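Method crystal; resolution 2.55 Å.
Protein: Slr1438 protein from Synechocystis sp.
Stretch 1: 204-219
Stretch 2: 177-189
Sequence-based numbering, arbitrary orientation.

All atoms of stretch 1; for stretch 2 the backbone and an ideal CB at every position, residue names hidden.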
# COMPACT_ATOMS: atom_id res chain seq x y z
N PRO A 204 -14.60 15.49 8.03
CA PRO A 204 -14.02 14.83 9.20
C PRO A 204 -13.33 13.51 8.85
O PRO A 204 -12.26 13.21 9.39
CB PRO A 204 -15.23 14.62 10.10
CG PRO A 204 -16.06 15.82 9.81
CD PRO A 204 -16.00 15.88 8.30
N GLU A 205 -13.94 12.74 7.96
CA GLU A 205 -13.37 11.46 7.55
C GLU A 205 -13.98 10.95 6.26
O GLU A 205 -15.20 10.89 6.11
CB GLU A 205 -13.54 10.43 8.66
CG GLU A 205 -13.14 9.02 8.26
CD GLU A 205 -13.16 8.04 9.42
OE1 GLU A 205 -14.13 8.06 10.21
OE2 GLU A 205 -12.21 7.25 9.56
N LEU A 206 -13.12 10.59 5.31
CA LEU A 206 -13.54 10.07 4.02
C LEU A 206 -12.90 8.69 3.81
O LEU A 206 -11.67 8.57 3.73
CB LEU A 206 -13.09 11.04 2.91
CG LEU A 206 -14.15 11.85 2.14
CD1 LEU A 206 -15.00 12.64 3.11
CD2 LEU A 206 -13.46 12.78 1.15
N ASP A 207 -13.72 7.66 3.74
CA ASP A 207 -13.22 6.30 3.54
C ASP A 207 -13.97 5.71 2.36
O ASP A 207 -14.85 4.87 2.54
CB ASP A 207 -13.46 5.46 4.80
CG ASP A 207 -12.69 4.14 4.78
OD1 ASP A 207 -12.96 3.28 3.91
OD2 ASP A 207 -11.81 3.96 5.64
N LEU A 208 -13.61 6.15 1.16
CA LEU A 208 -14.29 5.72 -0.05
C LEU A 208 -13.62 4.59 -0.86
O LEU A 208 -12.40 4.59 -1.09
CB LEU A 208 -14.51 6.92 -0.97
CG LEU A 208 -15.01 8.25 -0.36
CD1 LEU A 208 -15.93 7.99 0.83
CD2 LEU A 208 -13.82 9.08 0.08
N ALA A 209 -14.44 3.63 -1.29
CA ALA A 209 -13.96 2.51 -2.08
C ALA A 209 -14.62 2.51 -3.47
O ALA A 209 -15.79 2.15 -3.61
CB ALA A 209 -14.26 1.19 -1.37
N PHE A 210 -13.86 2.94 -4.48
CA PHE A 210 -14.35 2.95 -5.85
C PHE A 210 -14.04 1.58 -6.45
O PHE A 210 -12.93 1.34 -6.92
CB PHE A 210 -13.63 4.02 -6.65
CG PHE A 210 -13.76 5.41 -6.08
CD1 PHE A 210 -14.76 6.27 -6.53
CD2 PHE A 210 -12.87 5.86 -5.11
CE1 PHE A 210 -14.86 7.56 -6.04
CE2 PHE A 210 -12.97 7.16 -4.62
CZ PHE A 210 -13.97 8.01 -5.08
N THR A 211 -15.00 0.67 -6.44
CA THR A 211 -14.73 -0.66 -6.98
C THR A 211 -15.08 -0.83 -8.45
O THR A 211 -15.03 -1.95 -8.98
CB THR A 211 -15.48 -1.74 -6.17
OG1 THR A 211 -16.89 -1.56 -6.31
CG2 THR A 211 -15.10 -1.65 -4.69
N GLN A 212 -15.42 0.27 -9.12
CA GLN A 212 -15.78 0.26 -10.54
C GLN A 212 -15.04 1.39 -11.24
O GLN A 212 -15.56 2.51 -11.36
CB GLN A 212 -17.29 0.45 -10.70
CG GLN A 212 -17.82 0.14 -12.09
CD GLN A 212 -17.69 -1.32 -12.45
OE1 GLN A 212 -18.07 -2.20 -11.67
NE2 GLN A 212 -17.16 -1.60 -13.63
N ILE A 213 -13.84 1.11 -11.72
CA ILE A 213 -13.02 2.14 -12.37
C ILE A 213 -12.84 1.92 -13.86
O ILE A 213 -12.78 0.78 -14.33
CB ILE A 213 -11.63 2.26 -11.70
CG1 ILE A 213 -10.90 0.91 -11.73
CG2 ILE A 213 -11.80 2.75 -10.26
CD1 ILE A 213 -9.55 0.93 -11.06
N SER A 214 -12.74 3.02 -14.60
CA SER A 214 -12.60 2.98 -16.05
C SER A 214 -11.21 3.30 -16.58
O SER A 214 -11.01 3.43 -17.80
CB SER A 214 -13.61 3.93 -16.68
OG SER A 214 -13.48 5.24 -16.15
N GLN A 215 -10.24 3.44 -15.68
CA GLN A 215 -8.87 3.77 -16.07
C GLN A 215 -7.88 3.06 -15.17
O GLN A 215 -8.10 2.91 -13.98
CB GLN A 215 -8.64 5.28 -15.95
CG GLN A 215 -9.29 6.14 -17.01
CD GLN A 215 -8.37 6.41 -18.17
OE1 GLN A 215 -8.11 5.53 -18.98
NE2 GLN A 215 -7.84 7.63 -18.24
N PRO A 216 -6.75 2.62 -15.74
CA PRO A 216 -5.73 1.93 -14.95
C PRO A 216 -4.86 2.98 -14.25
O PRO A 216 -3.66 2.77 -14.04
CB PRO A 216 -4.97 1.15 -16.01
CG PRO A 216 -4.96 2.12 -17.16
CD PRO A 216 -6.40 2.61 -17.17
N ARG A 217 -5.47 4.12 -13.91
CA ARG A 217 -4.75 5.20 -13.26
C ARG A 217 -5.67 6.15 -12.52
O ARG A 217 -6.89 6.05 -12.62
CB ARG A 217 -3.93 6.00 -14.27
CG ARG A 217 -4.76 6.71 -15.35
CD ARG A 217 -3.89 7.66 -16.18
NE ARG A 217 -2.64 7.03 -16.60
CZ ARG A 217 -2.54 6.01 -17.46
NH1 ARG A 217 -3.63 5.48 -18.01
NH2 ARG A 217 -1.34 5.50 -17.74
N ALA A 218 -5.06 7.08 -11.80
CA ALA A 218 -5.77 8.09 -11.01
C ALA A 218 -4.73 9.09 -10.47
O ALA A 218 -3.54 8.76 -10.37
CB ALA A 218 -6.53 7.43 -9.87
N HIS A 219 -5.16 10.29 -10.11
CA HIS A 219 -4.23 11.28 -9.59
C HIS A 219 -4.95 12.41 -8.89
O HIS A 219 -6.17 12.43 -8.84
CB HIS A 219 -3.36 11.85 -10.73
CG HIS A 219 -4.07 12.83 -11.61
ND1 HIS A 219 -4.46 14.08 -11.17
CD2 HIS A 219 -4.44 12.76 -12.91
CE1 HIS A 219 -5.05 14.73 -12.16
NE2 HIS A 219 -5.05 13.95 -13.23
N UNK A 177 -9.09 16.42 -7.79
CA UNK A 177 -9.13 14.96 -7.92
C UNK A 177 -9.41 14.46 -9.33
O UNK A 177 -9.93 15.18 -10.18
CB UNK A 177 -10.19 14.40 -6.98
N UNK A 178 -9.05 13.20 -9.58
CA UNK A 178 -9.24 12.59 -10.88
C UNK A 178 -9.30 11.08 -10.70
O UNK A 178 -8.34 10.36 -10.99
CB UNK A 178 -8.12 12.99 -11.85
N UNK A 179 -10.44 10.62 -10.21
CA UNK A 179 -10.70 9.21 -9.98
C UNK A 179 -11.64 8.74 -11.10
O UNK A 179 -12.70 9.33 -11.30
CB UNK A 179 -11.30 8.97 -8.59
N UNK A 180 -11.27 7.68 -11.83
CA UNK A 180 -12.05 7.11 -12.94
C UNK A 180 -13.20 6.20 -12.53
O UNK A 180 -13.20 5.00 -12.81
CB UNK A 180 -11.11 6.32 -13.86
N UNK A 181 -14.19 6.79 -11.88
CA UNK A 181 -15.38 6.06 -11.43
C UNK A 181 -16.59 6.98 -11.50
O UNK A 181 -16.47 8.17 -11.79
CB UNK A 181 -15.19 5.52 -10.01
N UNK A 182 -17.76 6.42 -11.23
CA UNK A 182 -18.99 7.20 -11.26
C UNK A 182 -19.69 7.09 -9.92
O UNK A 182 -20.62 7.84 -9.63
CB UNK A 182 -19.91 6.73 -12.39
N UNK A 183 -19.24 6.14 -9.11
CA UNK A 183 -19.82 5.90 -7.79
C UNK A 183 -18.76 5.38 -6.84
O UNK A 183 -17.75 4.85 -7.26
CB UNK A 183 -20.99 4.91 -7.88
N UNK A 184 -19.01 5.54 -5.54
CA UNK A 184 -18.07 5.03 -4.55
C UNK A 184 -18.83 4.40 -3.39
O UNK A 184 -20.06 4.46 -3.33
CB UNK A 184 -17.15 6.15 -4.05
N UNK A 185 -18.10 3.78 -2.48
CA UNK A 185 -18.71 3.12 -1.34
C UNK A 185 -18.11 3.59 -0.02
O UNK A 185 -16.95 3.31 0.27
CB UNK A 185 -18.56 1.60 -1.47
N UNK A 186 -18.90 4.32 0.77
CA UNK A 186 -18.43 4.82 2.06
C UNK A 186 -18.32 3.62 2.99
O UNK A 186 -19.28 3.25 3.66
CB UNK A 186 -19.36 5.89 2.63
N UNK A 187 -17.14 3.02 3.02
CA UNK A 187 -16.92 1.85 3.84
C UNK A 187 -17.32 2.01 5.29
O UNK A 187 -17.50 1.02 6.00
CB UNK A 187 -15.44 1.46 3.77
N UNK A 188 -17.46 3.25 5.74
CA UNK A 188 -17.87 3.50 7.12
C UNK A 188 -19.31 3.05 7.31
O UNK A 188 -19.60 2.14 8.09
CB UNK A 188 -17.72 4.98 7.48
N UNK A 189 -20.21 3.68 6.56
CA UNK A 189 -21.64 3.38 6.63
C UNK A 189 -22.03 2.18 5.78
O UNK A 189 -22.89 1.38 6.17
CB UNK A 189 -22.45 4.60 6.19

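Position 177 sends its CA-to-CB bond away from stretch 1, so the contact asks little of it; the extended backbone would suit a branched or long apolar residue as well as a polar one. It is Leu177, whose CD2 comes back to 4.2 Å from His219 O.

At 178 the ideal CB lies 3.5 Å from NE2 of His219, over a face of the imidazole. There is room for a small group laid flat on the ring, so alanine, serine or perhaps threonine would do. Ala178 is deposited, its CB 3.6 Å from the centroid of the His219 ring. The backbones pair antiparallel here, with a weak hydrogen bond of 3.3 Å from His219 N to Ala178 O.

At 179 the CA-to-CB bond points sideways, and the ideal CB lies 4.5 Å from Phe210 CZ, with an aromatic face waiting nearby. An aliphatic side chain such as valine, leucine or isoleucine fits. Ile179 sets CG2 almost on the ring normal, 3.7 Å from the centroid of the Phe210 ring, while its CD1 reaches 3.5 Å from Phe210 CZ.

The CB at 180 points toward stretch 1 and is already 3.4 Å from Gln215 CB, which argues for something compact; phi of -80° permits proline, though alanine or serine would also suit. Pro180 packs CG 4.0 Å from Ile213 CB and CD 3.9 Å from Ala218 CB. Its carbonyl anchors the turn: Ser214 N donates to Pro180 O at 2.7 Å, and Ser214 OG adds a weak bond to Pro180 O at 3.4 Å.

At 181 the ideal CB sits 3.3 Å from Gln212 O and 3.6 Å from Phe210 CD1, so a small residue, alanine or serine, is the natural reading. Ala181 keeps its methyl there.

Positions 182 and 183 find nothing of stretch 1 within 5.5 Å of their CBs, and polar residues are easy choices: Asn182 and Asp183.

Position 184 points toward stretch 1, its CB 3.3 Å from Phe210 CE1 and 4.1 Å from Leu208 CB. A large apolar or aromatic group could use this surface. Tyr184 puts CB over the Phe210 face opposite Ile179 CG2, sandwiching the ring, and brings CE2 to 3.3 Å from Leu208 CD1.

At 185 the CB shares a sheet face with Ala209, a neighbor small enough to admit many apolar side chains. Leu185 has its CB 4.3 Å from Ala209 CB, and Ala209 N donates to Leu185 O at 3.0 Å.

At 186 the ideal CB lies on the sheet face of Leu208, 4.4 Å from Leu208 CD1; a small or medium apolar residue would suit, or a polar one whose end finds a partner. Asp186 is deposited, its OD1 3.9 Å from Leu208 CD1.

The CB at 187 points toward stretch 1, and its ideal position is 3.1 Å from Asp207 OD1, a carboxylate inviting a donor. Gln187 is deposited, and its backbone N donates to Asp207 O at 3.0 Å.

From 188 a long donor could reach Glu205. Lys188 does, NZ donating to Glu205 O at 2.7 Å. Position 189 is out of reach; it is Thr189, whose N and OG1 each donate to Asp186 OD2 at 2.8 Å.

Stretch 2 (177-189) LAIPANDYLDQKT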
# COMPACT_ATOMS: atom_id res chain seq x y z
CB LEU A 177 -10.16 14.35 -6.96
CG LEU A 177 -9.73 14.20 -5.50
CD1 LEU A 177 -10.77 13.40 -4.72
CD2 LEU A 177 -8.37 13.50 -5.45
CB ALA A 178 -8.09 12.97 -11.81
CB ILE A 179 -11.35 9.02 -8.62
CG1 ILE A 179 -10.48 9.70 -7.55
CG2 ILE A 179 -11.55 7.54 -8.34
CD1 ILE A 179 -11.13 9.82 -6.18
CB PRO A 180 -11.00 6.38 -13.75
CG PRO A 180 -10.12 5.82 -12.66
CD PRO A 180 -9.98 6.97 -11.68
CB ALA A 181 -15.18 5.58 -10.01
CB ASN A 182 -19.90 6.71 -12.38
CG ASN A 182 -19.36 7.04 -13.76
OD1 ASN A 182 -18.97 8.18 -14.03
ND2 ASN A 182 -19.34 6.06 -14.65
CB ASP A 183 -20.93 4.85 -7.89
CG ASP A 183 -22.09 5.30 -8.74
OD1 ASP A 183 -22.74 6.30 -8.37
OD2 ASP A 183 -22.35 4.66 -9.78
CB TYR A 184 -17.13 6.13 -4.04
CG TYR A 184 -17.78 7.26 -3.27
CD1 TYR A 184 -18.13 8.46 -3.91
CD2 TYR A 184 -18.01 7.16 -1.90
CE1 TYR A 184 -18.68 9.52 -3.19
CE2 TYR A 184 -18.56 8.22 -1.18
CZ TYR A 184 -18.89 9.39 -1.82
OH TYR A 184 -19.42 10.44 -1.10
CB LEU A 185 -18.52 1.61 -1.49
CG LEU A 185 -19.32 0.70 -0.57
CD1 LEU A 185 -18.87 0.89 0.88
CD2 LEU A 185 -20.80 1.01 -0.73
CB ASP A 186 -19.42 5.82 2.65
CG ASP A 186 -18.98 6.33 4.01
OD1 ASP A 186 -18.02 7.12 4.06
OD2 ASP A 186 -19.59 5.93 5.02
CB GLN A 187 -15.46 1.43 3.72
CG GLN A 187 -15.16 0.89 2.34
CD GLN A 187 -13.73 0.49 2.17
OE1 GLN A 187 -12.84 1.34 2.11
NE2 GLN A 187 -13.48 -0.81 2.11
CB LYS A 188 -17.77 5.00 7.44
CG LYS A 188 -16.38 5.58 7.29
CD LYS A 188 -16.33 7.05 7.72
CE LYS A 188 -17.25 7.93 6.86
NZ LYS A 188 -17.12 9.38 7.17
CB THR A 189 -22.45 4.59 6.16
OG1 THR A 189 -22.17 4.84 4.77
CG2 THR A 189 -22.07 5.83 6.96
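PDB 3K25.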